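Local structure of hypothetical protein yfcE (Escherichia coli, 1SU1) at residues A[43-48]-A[54-59]; A[116-121]-A[125-130]; A[136-141]-A[145-150]; A[179-184]-A[190-195]. The protein is of unknown function but belongs to the calcineurin-like phosphoesterase superfamily and binds zinc ions. All blocks are in the same frame, centred on the assembly; numbering follows the deposited sequence.

Contact 1. Residues A[43-48]-A[54-59]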
loop_
_atom_site.group_PDB
_atom_site.type_symbol
_atom_site.label_atom_id
_atom_site.label_comp_id
_atom_site.label_asym_id
_atom_site.label_seq_id
_atom_site.Cartn_x
_atom_site.Cartn_y
_atom_site.Cartn_z
ATOM N N ARG A 43 8.611 -31.078 -5.679
ATOM C CA ARG A 43 7.841 -32.080 -4.953
ATOM C C ARG A 43 6.385 -31.623 -4.783
ATOM O O ARG A 43 5.445 -32.404 -5.011
ATOM C CB ARG A 43 8.495 -32.331 -3.591
ATOM C CG ARG A 43 7.732 -33.273 -2.654
ATOM C CD ARG A 43 7.594 -34.698 -3.194
ATOM N NE ARG A 43 7.148 -35.587 -2.121
ATOM C CZ ARG A 43 6.627 -36.802 -2.296
ATOM N NH1 ARG A 43 6.469 -37.297 -3.519
ATOM N NH2 ARG A 43 6.262 -37.524 -1.239
ATOM N N VAL A 44 6.200 -30.360 -4.384
ATOM C CA VAL A 44 4.858 -29.805 -4.217
ATOM C C VAL A 44 4.094 -29.986 -5.514
ATOM O O VAL A 44 2.932 -30.399 -5.520
ATOM C CB VAL A 44 4.898 -28.279 -3.911
ATOM C CG1 VAL A 44 3.515 -27.665 -4.129
ATOM C CG2 VAL A 44 5.360 -28.038 -2.491
ATOM N N LEU A 45 4.757 -29.657 -6.616
ATOM C CA LEU A 45 4.140 -29.763 -7.929
ATOM C C LEU A 45 3.832 -31.196 -8.380
ATOM O O LEU A 45 2.879 -31.413 -9.136
ATOM C CB LEU A 45 5.008 -29.051 -8.974
ATOM C CG LEU A 45 4.718 -27.558 -9.229
ATOM C CD1 LEU A 45 4.565 -26.801 -7.926
ATOM C CD2 LEU A 45 5.851 -26.961 -10.058
ATOM N N GLU A 46 4.614 -32.182 -7.940
ATOM C CA GLU A 46 4.305 -33.552 -8.358
ATOM C C GLU A 46 3.115 -34.022 -7.526
ATOM O O GLU A 46 2.214 -34.691 -8.033
ATOM C CB GLU A 46 5.517 -34.494 -8.199
ATOM C CG GLU A 46 5.699 -35.162 -6.831
ATOM C CD GLU A 46 6.719 -36.310 -6.861
ATOM O OE1 GLU A 46 7.939 -36.048 -6.962
ATOM O OE2 GLU A 46 6.293 -37.481 -6.789
ATOM N N LEU A 47 3.089 -33.631 -6.255
ATOM C CA LEU A 47 1.982 -33.997 -5.382
ATOM C C LEU A 47 0.697 -33.315 -5.848
ATOM O O LEU A 47 -0.374 -33.933 -5.861
ATOM C CB LEU A 47 2.289 -33.610 -3.935
ATOM C CG LEU A 47 3.371 -34.466 -3.263
ATOM C CD1 LEU A 47 3.740 -33.899 -1.912
ATOM C CD2 LEU A 47 2.858 -35.896 -3.116
ATOM N N PHE A 48 0.802 -32.051 -6.257
ATOM C CA PHE A 48 -0.374 -31.332 -6.726
ATOM C C PHE A 48 -0.975 -32.034 -7.933
ATOM O O PHE A 48 -2.187 -32.247 -8.002
ATOM C CB PHE A 48 -0.031 -29.883 -7.106
ATOM C CG PHE A 48 -1.199 -29.121 -7.676
ATOM C CD1 PHE A 48 -2.380 -28.988 -6.945
ATOM C CD2 PHE A 48 -1.127 -28.551 -8.942
ATOM C CE1 PHE A 48 -3.476 -28.301 -7.469
ATOM C CE2 PHE A 48 -2.220 -27.858 -9.477
ATOM C CZ PHE A 48 -3.394 -27.736 -8.738
ATOM N N GLN A 54 -8.714 -28.942 -6.907
ATOM C CA GLN A 54 -9.189 -27.912 -7.832
ATOM C C GLN A 54 -8.156 -26.781 -7.959
ATOM O O GLN A 54 -7.878 -26.305 -9.064
ATOM C CB GLN A 54 -10.538 -27.353 -7.349
ATOM C CG GLN A 54 -11.368 -26.674 -8.440
ATOM C CD GLN A 54 -12.720 -26.163 -7.931
ATOM O OE1 GLN A 54 -13.566 -25.721 -8.717
ATOM N NE2 GLN A 54 -12.923 -26.219 -6.612
ATOM N N TRP A 55 -7.574 -26.369 -6.832
ATOM C CA TRP A 55 -6.581 -25.286 -6.836
ATOM C C TRP A 55 -5.367 -25.550 -5.954
ATOM O O TRP A 55 -5.440 -26.312 -4.997
ATOM C CB TRP A 55 -7.201 -23.965 -6.336
ATOM C CG TRP A 55 -8.414 -23.501 -7.064
ATOM C CD1 TRP A 55 -9.714 -23.782 -6.761
ATOM C CD2 TRP A 55 -8.440 -22.694 -8.238
ATOM N NE1 TRP A 55 -10.556 -23.193 -7.679
ATOM C CE2 TRP A 55 -9.796 -22.514 -8.598
ATOM C CE3 TRP A 55 -7.448 -22.088 -9.017
ATOM C CZ2 TRP A 55 -10.187 -21.771 -9.717
ATOM C CZ3 TRP A 55 -7.835 -21.343 -10.134
ATOM C CH2 TRP A 55 -9.197 -21.190 -10.467
ATOM N N LEU A 56 -4.251 -24.905 -6.284
ATOM C CA LEU A 56 -3.052 -24.993 -5.456
ATOM C C LEU A 56 -3.010 -23.638 -4.740
ATOM O O LEU A 56 -2.835 -22.595 -5.381
ATOM C CB LEU A 56 -1.781 -25.148 -6.295
ATOM C CG LEU A 56 -0.489 -24.996 -5.465
ATOM C CD1 LEU A 56 -0.440 -26.047 -4.358
ATOM C CD2 LEU A 56 0.725 -25.125 -6.361
ATOM N N VAL A 57 -3.176 -23.657 -3.424
ATOM C CA VAL A 57 -3.177 -22.432 -2.644
ATOM C C VAL A 57 -1.836 -22.123 -1.979
ATOM O O VAL A 57 -1.440 -22.778 -1.004
ATOM C CB VAL A 57 -4.286 -22.487 -1.567
ATOM C CG1 VAL A 57 -4.332 -21.181 -0.788
ATOM C CG2 VAL A 57 -5.630 -22.772 -2.228
ATOM N N ILE A 58 -1.160 -21.104 -2.503
ATOM C CA ILE A 58 0.136 -20.668 -1.990
ATOM C C ILE A 58 -0.037 -19.522 -0.984
ATOM O O ILE A 58 -0.503 -18.435 -1.342
ATOM C CB ILE A 58 1.038 -20.247 -3.174
ATOM C CG1 ILE A 58 1.270 -21.473 -4.075
ATOM C CG2 ILE A 58 2.357 -19.670 -2.673
ATOM C CD1 ILE A 58 2.213 -21.245 -5.240
ATOM N N LEU A 59 0.350 -19.772 0.268
ATOM C CA LEU A 59 0.198 -18.794 1.341
ATOM C C LEU A 59 1.310 -17.754 1.541
ATOM O O LEU A 59 1.422 -17.167 2.626
ATOM C CB LEU A 59 -0.058 -19.522 2.663
ATOM C CG LEU A 59 -1.292 -20.436 2.706
ATOM C CD1 LEU A 59 -1.281 -21.245 3.995
ATOM C CD2 LEU A 59 -2.586 -19.609 2.599
#
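F48 on helix 38-51 and L56 on strand 55-58 are the residues whose backbones come nearest, with their CA atoms 7.0 Å apart. The axes of the two short segments pass 10.4 Å from each other, and their directions differ by 150°, so the helix lies against the strand in a nearly antiparallel sense. F48 supplies most of the helix side of the contact. With CG anti to its backbone N (chi1 177°), its ring reaches to the strand, where L56 CB sits over the centre of one ring face in a CH-pi contact, 3.8 Å from the centroid. The ring also reaches the main chain, F48 CE1 lying 3.7 Å from W55 C. This is the second half of a beta-alpha-beta unit, in which strand 27-31, helix 38-51 and strand 55-58 follow one another, the helix covering one face of a mixed sheet. M29 of strand 27-31 touches both V44 and F48, which therefore straddle two neighbouring strands. One turn before F48, V44 turns CG1 to L56 CD1 at 4.3 Å. L45 arrives from the flank, its CD1 4.5 Å from L56 CD2, and its side chain also touches R83 and L84 of helix 77-85. The branched end of L56 is thus shared by two helix residues while its CB is taken by the aromatic ring. The W55 side chain leaves its backbone away from the helix and packs on L28 and I92 of its own chain and on R124 of the second subunit.

Contact 2. Residues A[116-121]-A[125-130]. With ZN (zinc ion), chain E.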
loop_
_atom_site.group_PDB
_atom_site.type_symbol
_atom_site.label_atom_id
_atom_site.label_comp_id
_atom_site.label_asym_id
_atom_site.label_seq_id
_atom_site.Cartn_x
_atom_site.Cartn_y
_atom_site.Cartn_z
ATOM N N GLN A 116 -7.770 -13.642 0.824
ATOM C CA GLN A 116 -8.783 -14.097 -0.124
ATOM C C GLN A 116 -9.671 -15.081 0.634
ATOM O O GLN A 116 -9.372 -15.425 1.782
ATOM C CB GLN A 116 -8.145 -14.729 -1.372
ATOM C CG GLN A 116 -7.243 -13.755 -2.133
ATOM C CD GLN A 116 -6.976 -14.140 -3.580
ATOM O OE1 GLN A 116 -7.886 -14.176 -4.405
ATOM N NE2 GLN A 116 -5.714 -14.419 -3.896
ATOM N N GLN A 117 -10.762 -15.524 0.019
ATOM C CA GLN A 117 -11.696 -16.403 0.723
ATOM C C GLN A 117 -12.162 -17.658 -0.003
ATOM O O GLN A 117 -12.202 -17.714 -1.234
ATOM C CB GLN A 117 -12.975 -15.629 1.069
ATOM C CG GLN A 117 -12.775 -14.206 1.515
ATOM C CD GLN A 117 -12.359 -14.115 2.948
ATOM O OE1 GLN A 117 -12.975 -14.725 3.820
ATOM N NE2 GLN A 117 -11.314 -13.340 3.212
ATOM N N VAL A 118 -12.582 -18.633 0.798
ATOM C CA VAL A 118 -13.139 -19.873 0.289
ATOM C C VAL A 118 -14.437 -20.048 1.055
ATOM O O VAL A 118 -14.444 -19.988 2.282
ATOM C CB VAL A 118 -12.240 -21.097 0.582
ATOM C CG1 VAL A 118 -12.917 -22.356 0.047
ATOM C CG2 VAL A 118 -10.868 -20.913 -0.057
ATOM N N LEU A 119 -15.534 -20.263 0.342
ATOM C CA LEU A 119 -16.822 -20.451 1.003
ATOM C C LEU A 119 -17.343 -21.884 0.879
ATOM O O LEU A 119 -17.512 -22.403 -0.224
ATOM C CB LEU A 119 -17.873 -19.492 0.422
ATOM C CG LEU A 119 -17.648 -17.976 0.519
ATOM C CD1 LEU A 119 -18.916 -17.267 0.045
ATOM C CD2 LEU A 119 -17.318 -17.570 1.942
ATOM N N LEU A 120 -17.603 -22.517 2.014
ATOM C CA LEU A 120 -18.138 -23.870 2.009
ATOM C C LEU A 120 -19.653 -23.771 2.176
ATOM O O LEU A 120 -20.247 -22.773 1.770
ATOM C CB LEU A 120 -17.503 -24.688 3.133
ATOM C CG LEU A 120 -15.973 -24.741 3.033
ATOM C CD1 LEU A 120 -15.420 -25.766 4.009
ATOM C CD2 LEU A 120 -15.562 -25.102 1.599
ATOM N N GLU A 121 -20.285 -24.788 2.757
ATOM C CA GLU A 121 -21.737 -24.759 2.940
ATOM C C GLU A 121 -22.171 -23.722 3.963
ATOM O O GLU A 121 -23.016 -22.876 3.687
ATOM C CB GLU A 121 -22.270 -26.116 3.401
ATOM C CG GLU A 121 -22.410 -27.173 2.325
ATOM C CD GLU A 121 -23.447 -28.223 2.700
ATOM O OE1 GLU A 121 -23.595 -28.509 3.910
ATOM O OE2 GLU A 121 -24.108 -28.764 1.786
ATOM N N LEU A 125 -13.364 -19.923 4.997
ATOM C CA LEU A 125 -11.917 -20.074 5.181
ATOM C C LEU A 125 -11.250 -18.744 4.837
ATOM O O LEU A 125 -11.368 -18.268 3.714
ATOM C CB LEU A 125 -11.335 -21.159 4.257
ATOM C CG LEU A 125 -11.822 -22.615 4.306
ATOM C CD1 LEU A 125 -10.852 -23.478 3.493
ATOM C CD2 LEU A 125 -11.875 -23.108 5.722
ATOM N N PHE A 126 -10.539 -18.165 5.799
ATOM C CA PHE A 126 -9.846 -16.902 5.596
ATOM C C PHE A 126 -8.358 -17.153 5.327
ATOM O O PHE A 126 -7.608 -17.456 6.249
ATOM C CB PHE A 126 -10.012 -16.013 6.846
ATOM C CG PHE A 126 -9.537 -14.586 6.658
ATOM C CD1 PHE A 126 -10.425 -13.584 6.262
ATOM C CD2 PHE A 126 -8.207 -14.249 6.874
ATOM C CE1 PHE A 126 -9.995 -12.273 6.086
ATOM C CE2 PHE A 126 -7.762 -12.932 6.702
ATOM C CZ PHE A 126 -8.659 -11.944 6.307
ATOM N N LEU A 127 -7.938 -16.982 4.075
ATOM C CA LEU A 127 -6.545 -17.199 3.658
ATOM C C LEU A 127 -5.660 -15.944 3.723
ATOM O O LEU A 127 -5.922 -14.957 3.030
ATOM C CB LEU A 127 -6.504 -17.748 2.214
ATOM C CG LEU A 127 -7.571 -18.761 1.776
ATOM C CD1 LEU A 127 -7.426 -19.021 0.285
ATOM C CD2 LEU A 127 -7.429 -20.066 2.567
ATOM N N THR A 128 -4.586 -16.006 4.511
ATOM C CA THR A 128 -3.658 -14.880 4.646
ATOM C C THR A 128 -2.264 -15.431 5.005
ATOM O O THR A 128 -2.161 -16.551 5.492
ATOM C CB THR A 128 -4.151 -13.893 5.752
ATOM O OG1 THR A 128 -3.452 -12.648 5.637
ATOM C CG2 THR A 128 -3.906 -14.474 7.138
ATOM N N HIS A 129 -1.205 -14.651 4.777
ATOM C CA HIS A 129 0.146 -15.116 5.073
ATOM C C HIS A 129 0.462 -15.258 6.554
ATOM O O HIS A 129 1.089 -16.245 6.975
ATOM C CB HIS A 129 1.208 -14.210 4.448
ATOM C CG HIS A 129 2.612 -14.678 4.699
ATOM N ND1 HIS A 129 3.140 -15.810 4.106
ATOM C CD2 HIS A 129 3.589 -14.192 5.504
ATOM C CE1 HIS A 129 4.376 -15.997 4.533
ATOM N NE2 HIS A 129 4.673 -15.029 5.383
ATOM N N GLY A 130 0.078 -14.262 7.347
ATOM C CA GLY A 130 0.344 -14.348 8.769
ATOM C C GLY A 130 1.008 -13.143 9.398
ATOM O O GLY A 130 1.067 -13.047 10.628
HETATM ZN ZN ZN E . 6.675 -14.811 6.258
#
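Q116 and L127 exchange two main-chain hydrogen bonds, as do V118 and L125, in the antiparallel beta hairpin of strands 115-119 and 124-128. The straightest is L125 N to V118 O, 2.9 Å with an N-H...O angle of 175°. Between these hydrogen-bonded pairs lies the non-hydrogen-bonded pair Q117 and F126, where Q117 CA makes a CA-H...O contact with L125 O. V118 and L125 lie side by side on one face of the sheet, CB to CB 3.8 Å, and V118 CG2 meets L127 CD1 at 3.9 Å. On the other face, Q117 bends at chi2 (-80°), bringing NE2 to within 3.2 Å of F126 CD1, with amide and ring planes 67° apart. Its amide is held from outside: R124 NE bonds OE1, and NE2 bonds Q116 OE1 of the second subunit. Q117 and V118 also pair in parallel with a strand of that subunit, so the sheet continues across the interface. Beyond the end of strand 124-128, H129 binds a zinc ion together with D61, N97 and H151. A hydrogen bond from H129 ND1 to L59 O fixes the rotation of the imidazole, whose NE2 lies 2.2 Å from the zinc.

Contact 3. Residues A[136-141]-A[145-150]; sequences ENLPAL and DVLVYG
L138 is the first residue of 136-141 to meet the strand, laying its CD2 methyl 3.7 Å from CD2 of L147. The two leucine side chains cross obliquely, and L138 also touches H165 of the neighbouring strand 163-167. At P139 the ring takes over: its CD carbon stands 4.0 Å from L147 CD1, the proline and leucine side chains crossing at about a right angle. L147 thus gives one methyl to each of these two residues, an arrangement made possible by its CG lying anti to the backbone N (chi1 167°), which sends the forked end out to the loop. P139 is further packed by F126 and F133. L141 turns back to the strand; its CD1 approaches L147 CB at 4.3 Å, and its CB lies 4.0 Å from D145 CB. L147 therefore meets the loop at three points, through CD2, CD1 and CB, to L138, P139 and L141 in turn. The D145 carboxylate binds main-chain amides of the neighbouring loop and strand: OD2 accepts from N142 N, directly after L141, and OD1 from R124 N. Both carboxylate oxygens of this buried side chain are therefore satisfied by amides. V146, between D145 and L147, leaves the strand on the side away from the loop, where L190 of the other sheet packs on it. The arrangement is that of an irregular loop lying over the outer face of the middle strand of a mixed five-stranded sheet, one of the two sheets in this calcineurin-like phosphoesterase fold.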
loop_
_atom_site.group_PDB
_atom_site.type_symbol
_atom_site.label_atom_id
_atom_site.label_comp_id
_atom_site.label_asym_id
_atom_site.label_seq_id
_atom_site.Cartn_x
_atom_site.Cartn_y
_atom_site.Cartn_z
ATOM N N GLU A 136 -2.137 -13.895 16.592
ATOM C CA GLU A 136 -2.068 -12.802 17.550
ATOM C C GLU A 136 -2.743 -11.512 17.096
ATOM O O GLU A 136 -2.600 -10.473 17.735
ATOM C CB GLU A 136 -0.613 -12.543 17.916
ATOM C CG GLU A 136 0.033 -13.760 18.548
ATOM C CD GLU A 136 1.459 -13.513 18.972
ATOM O OE1 GLU A 136 2.103 -14.473 19.442
ATOM O OE2 GLU A 136 1.932 -12.362 18.838
ATOM N N ASN A 137 -3.471 -11.591 15.989
ATOM C CA ASN A 137 -4.214 -10.458 15.453
ATOM C C ASN A 137 -5.283 -11.029 14.531
ATOM O O ASN A 137 -5.163 -10.985 13.303
ATOM C CB ASN A 137 -3.315 -9.524 14.659
ATOM C CG ASN A 137 -4.047 -8.257 14.237
ATOM O OD1 ASN A 137 -3.702 -7.621 13.242
ATOM N ND2 ASN A 137 -5.069 -7.889 15.003
ATOM N N LEU A 138 -6.329 -11.562 15.147
ATOM C CA LEU A 138 -7.422 -12.207 14.444
ATOM C C LEU A 138 -8.360 -11.337 13.624
ATOM O O LEU A 138 -8.755 -10.254 14.045
ATOM C CB LEU A 138 -8.261 -13.004 15.447
ATOM C CG LEU A 138 -7.519 -14.069 16.261
ATOM C CD1 LEU A 138 -8.461 -14.711 17.282
ATOM C CD2 LEU A 138 -6.966 -15.116 15.315
ATOM N N PRO A 139 -8.710 -11.799 12.418
ATOM C CA PRO A 139 -9.626 -11.049 11.564
ATOM C C PRO A 139 -10.977 -11.312 12.216
ATOM O O PRO A 139 -11.087 -12.202 13.057
ATOM C CB PRO A 139 -9.518 -11.769 10.223
ATOM C CG PRO A 139 -8.150 -12.337 10.243
ATOM C CD PRO A 139 -8.040 -12.858 11.647
ATOM N N ALA A 140 -12.001 -10.554 11.853
ATOM C CA ALA A 140 -13.313 -10.789 12.437
ATOM C C ALA A 140 -13.883 -12.012 11.731
ATOM O O ALA A 140 -13.995 -12.033 10.511
ATOM C CB ALA A 140 -14.216 -9.572 12.221
ATOM N N LEU A 141 -14.239 -13.036 12.493
ATOM C CA LEU A 141 -14.776 -14.259 11.898
ATOM C C LEU A 141 -15.945 -14.804 12.694
ATOM O O LEU A 141 -16.083 -14.525 13.881
ATOM C CB LEU A 141 -13.672 -15.336 11.801
ATOM C CG LEU A 141 -12.457 -15.000 10.930
ATOM C CD1 LEU A 141 -11.354 -16.037 11.138
ATOM C CD2 LEU A 141 -12.880 -14.953 9.473
ATOM N N ASP A 145 -15.504 -20.839 11.684
ATOM C CA ASP A 145 -14.776 -20.410 10.491
ATOM C C ASP A 145 -13.318 -20.831 10.693
ATOM O O ASP A 145 -12.920 -21.213 11.796
ATOM C CB ASP A 145 -14.841 -18.885 10.287
ATOM C CG ASP A 145 -16.116 -18.432 9.596
ATOM O OD1 ASP A 145 -16.752 -19.244 8.892
ATOM O OD2 ASP A 145 -16.468 -17.245 9.742
ATOM N N VAL A 146 -12.518 -20.738 9.639
ATOM C CA VAL A 146 -11.122 -21.135 9.739
ATOM C C VAL A 146 -10.107 -20.066 9.365
ATOM O O VAL A 146 -10.174 -19.497 8.281
ATOM C CB VAL A 146 -10.832 -22.374 8.833
ATOM C CG1 VAL A 146 -9.410 -22.871 9.069
ATOM C CG2 VAL A 146 -11.855 -23.486 9.104
ATOM N N LEU A 147 -9.156 -19.801 10.255
ATOM C CA LEU A 147 -8.093 -18.859 9.933
ATOM C C LEU A 147 -6.961 -19.705 9.317
ATOM O O LEU A 147 -6.357 -20.534 10.005
ATOM C CB LEU A 147 -7.572 -18.156 11.188
ATOM C CG LEU A 147 -6.254 -17.386 10.967
ATOM C CD1 LEU A 147 -6.481 -16.216 10.025
ATOM C CD2 LEU A 147 -5.708 -16.891 12.299
ATOM N N VAL A 148 -6.691 -19.511 8.028
ATOM C CA VAL A 148 -5.641 -20.256 7.328
ATOM C C VAL A 148 -4.422 -19.363 7.083
ATOM O O VAL A 148 -4.507 -18.386 6.332
ATOM C CB VAL A 148 -6.147 -20.785 5.957
ATOM C CG1 VAL A 148 -5.028 -21.523 5.240
ATOM C CG2 VAL A 148 -7.351 -21.699 6.151
ATOM N N TYR A 149 -3.287 -19.712 7.688
ATOM C CA TYR A 149 -2.062 -18.914 7.552
ATOM C C TYR A 149 -0.734 -19.703 7.570
ATOM O O TYR A 149 -0.699 -20.890 7.930
ATOM C CB TYR A 149 -1.996 -17.912 8.690
ATOM C CG TYR A 149 -1.820 -18.573 10.037
ATOM C CD1 TYR A 149 -2.845 -19.334 10.604
ATOM C CD2 TYR A 149 -0.613 -18.468 10.736
ATOM C CE1 TYR A 149 -2.672 -19.982 11.837
ATOM C CE2 TYR A 149 -0.435 -19.110 11.966
ATOM C CZ TYR A 149 -1.467 -19.860 12.507
ATOM O OH TYR A 149 -1.286 -20.469 13.731
ATOM N N GLY A 150 0.350 -19.006 7.220
ATOM C CA GLY A 150 1.687 -19.585 7.221
ATOM C C GLY A 150 2.597 -18.728 8.091
ATOM O O GLY A 150 2.336 -18.540 9.275
#

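Contact 4. Residues A[179-184]-A[190-195]; sequences PASYGM and LSVIAL
L195 N donates to A180 O at 2.8 Å, and I193 N to Y182 O at 2.9 Å with an angle of 174°; Y182 N returns a bond to I193 O. Further along, M184 and S191 exchange a similar pair, S191 N reaching M184 O at 3.0 Å. A water lies 2.8 Å from S191 OG, which also has Q203 NE2 as a partner, while S181 OG is hydrogen-bonded to P168 O. G183 pairs with V192 without such bonds, its CA coming 3.2 Å from S191 O in a CA-H...O contact. The packing centres on Y182, whose CG stands between the backbone N and carbonyl carbon (chi1 68°). That turns the ring across the neighbouring strand, and Y182 CE1 packs tightly on I193 CB at 3.4 Å. Y182 CD1 meets L195 CD2 at 3.7 Å, and A194 O lies at the ring edge in its plane. L47 of helix 38-51 covers both Y182 and L195. V192, on the face opposite Y182, brings CG1 to S181 CB, and I201 of strand 200-205 touches both. These features define an antiparallel beta hairpin, strands 181-186 and 189-194, within the six-stranded mixed sheet.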
loop_
_atom_site.group_PDB
_atom_site.type_symbol
_atom_site.label_atom_id
_atom_site.label_comp_id
_atom_site.label_asym_id
_atom_site.label_seq_id
_atom_site.Cartn_x
_atom_site.Cartn_y
_atom_site.Cartn_z
ATOM N N PRO A 179 8.856 -31.884 10.325
ATOM C CA PRO A 179 9.290 -32.211 8.962
ATOM C C PRO A 179 8.753 -31.145 8.010
ATOM O O PRO A 179 7.787 -30.458 8.334
ATOM C CB PRO A 179 8.612 -33.557 8.677
ATOM C CG PRO A 179 8.210 -34.075 10.031
ATOM C CD PRO A 179 7.843 -32.842 10.796
ATOM N N ALA A 180 9.366 -31.017 6.837
ATOM C CA ALA A 180 8.888 -30.070 5.843
ATOM C C ALA A 180 7.465 -30.550 5.554
ATOM O O ALA A 180 7.235 -31.768 5.468
ATOM C CB ALA A 180 9.742 -30.148 4.587
ATOM N N SER A 181 6.516 -29.623 5.400
ATOM C CA SER A 181 5.122 -30.019 5.167
ATOM C C SER A 181 4.282 -29.178 4.201
ATOM O O SER A 181 4.696 -28.111 3.759
ATOM C CB SER A 181 4.391 -30.090 6.514
ATOM O OG SER A 181 4.664 -28.937 7.311
ATOM N N TYR A 182 3.108 -29.709 3.862
ATOM C CA TYR A 182 2.146 -29.042 2.999
ATOM C C TYR A 182 0.779 -29.308 3.617
ATOM O O TYR A 182 0.695 -29.953 4.660
ATOM C CB TYR A 182 2.208 -29.556 1.549
ATOM C CG TYR A 182 1.751 -30.983 1.303
ATOM C CD1 TYR A 182 2.511 -32.071 1.741
ATOM C CD2 TYR A 182 0.598 -31.243 0.557
ATOM C CE1 TYR A 182 2.131 -33.386 1.439
ATOM C CE2 TYR A 182 0.210 -32.547 0.251
ATOM C CZ TYR A 182 0.985 -33.613 0.692
ATOM O OH TYR A 182 0.609 -34.896 0.379
ATOM N N GLY A 183 -0.290 -28.816 2.997
ATOM C CA GLY A 183 -1.608 -29.029 3.572
ATOM C C GLY A 183 -2.639 -29.417 2.544
ATOM O O GLY A 183 -2.426 -29.265 1.348
ATOM N N MET A 184 -3.768 -29.929 3.011
ATOM C CA MET A 184 -4.824 -30.351 2.106
ATOM C C MET A 184 -6.194 -30.188 2.757
ATOM O O MET A 184 -6.336 -30.317 3.971
ATOM C CB MET A 184 -4.628 -31.830 1.724
ATOM C CG MET A 184 -5.414 -32.298 0.505
ATOM S SD MET A 184 -4.660 -31.787 -1.061
ATOM C CE MET A 184 -2.930 -32.061 -0.706
ATOM N N LEU A 190 -9.007 -30.784 7.380
ATOM C CA LEU A 190 -7.796 -30.070 7.000
ATOM C C LEU A 190 -6.610 -30.832 7.587
ATOM O O LEU A 190 -6.556 -31.059 8.797
ATOM C CB LEU A 190 -7.816 -28.643 7.556
ATOM C CG LEU A 190 -8.691 -27.622 6.816
ATOM C CD1 LEU A 190 -8.932 -26.412 7.710
ATOM C CD2 LEU A 190 -8.006 -27.218 5.517
ATOM N N SER A 191 -5.648 -31.192 6.742
ATOM C CA SER A 191 -4.490 -31.965 7.205
ATOM C C SER A 191 -3.122 -31.389 6.864
ATOM O O SER A 191 -2.900 -30.902 5.755
ATOM C CB SER A 191 -4.543 -33.391 6.622
ATOM O OG SER A 191 -5.759 -34.053 6.932
ATOM N N VAL A 192 -2.205 -31.472 7.822
ATOM C CA VAL A 192 -0.823 -31.051 7.613
ATOM C C VAL A 192 -0.108 -32.379 7.297
ATOM O O VAL A 192 -0.164 -33.322 8.088
ATOM C CB VAL A 192 -0.208 -30.441 8.882
ATOM C CG1 VAL A 192 1.212 -29.972 8.593
ATOM C CG2 VAL A 192 -1.057 -29.265 9.365
ATOM N N ILE A 193 0.558 -32.446 6.148
ATOM C CA ILE A 193 1.225 -33.663 5.688
ATOM C C ILE A 193 2.714 -33.504 5.411
ATOM O O ILE A 193 3.128 -32.555 4.744
ATOM C CB ILE A 193 0.570 -34.143 4.387
ATOM C CG1 ILE A 193 -0.953 -34.204 4.576
ATOM C CG2 ILE A 193 1.151 -35.489 3.964
ATOM C CD1 ILE A 193 -1.733 -34.369 3.278
ATOM N N ALA A 194 3.518 -34.444 5.906
ATOM C CA ALA A 194 4.971 -34.410 5.681
ATOM C C ALA A 194 5.235 -34.523 4.185
ATOM O O ALA A 194 4.595 -35.324 3.501
ATOM C CB ALA A 194 5.656 -35.548 6.426
ATOM N N LEU A 195 6.152 -33.699 3.680
ATOM C CA LEU A 195 6.466 -33.693 2.254
ATOM C C LEU A 195 7.177 -34.961 1.747
ATOM O O LEU A 195 6.970 -35.356 0.595
ATOM C CB LEU A 195 7.322 -32.475 1.891
ATOM C CG LEU A 195 6.678 -31.360 1.058
ATOM C CD1 LEU A 195 7.791 -30.543 0.426
ATOM C CD2 LEU A 195 5.784 -31.920 -0.048
HETATM O O HOH W 1 -7.400 -33.458 4.788
#

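Contacts 1 and 4 reach the same six-stranded sheet, their centres 11 Å apart, and are joined where R43 NE lies 2.7 Å from L195 O, a probable hydrogen bond. Contacts 2 and 3 share the other sheet: strands 124-128 and 146-148 are neighbours, with F126 N 2.8 Å from V146 O. Side chains bridge the two sheets, V57 CG1 meeting L127 CD1 at 3.9 Å and V146 CG1 meeting L190 CD1 at 3.8 Å. Contacts 1 and 2 converge on the metal site, where L59 O and H129 ND1 are 2.6 Å apart. V44 and L147 side chains both lie about 14 Å from a bound zinc ion.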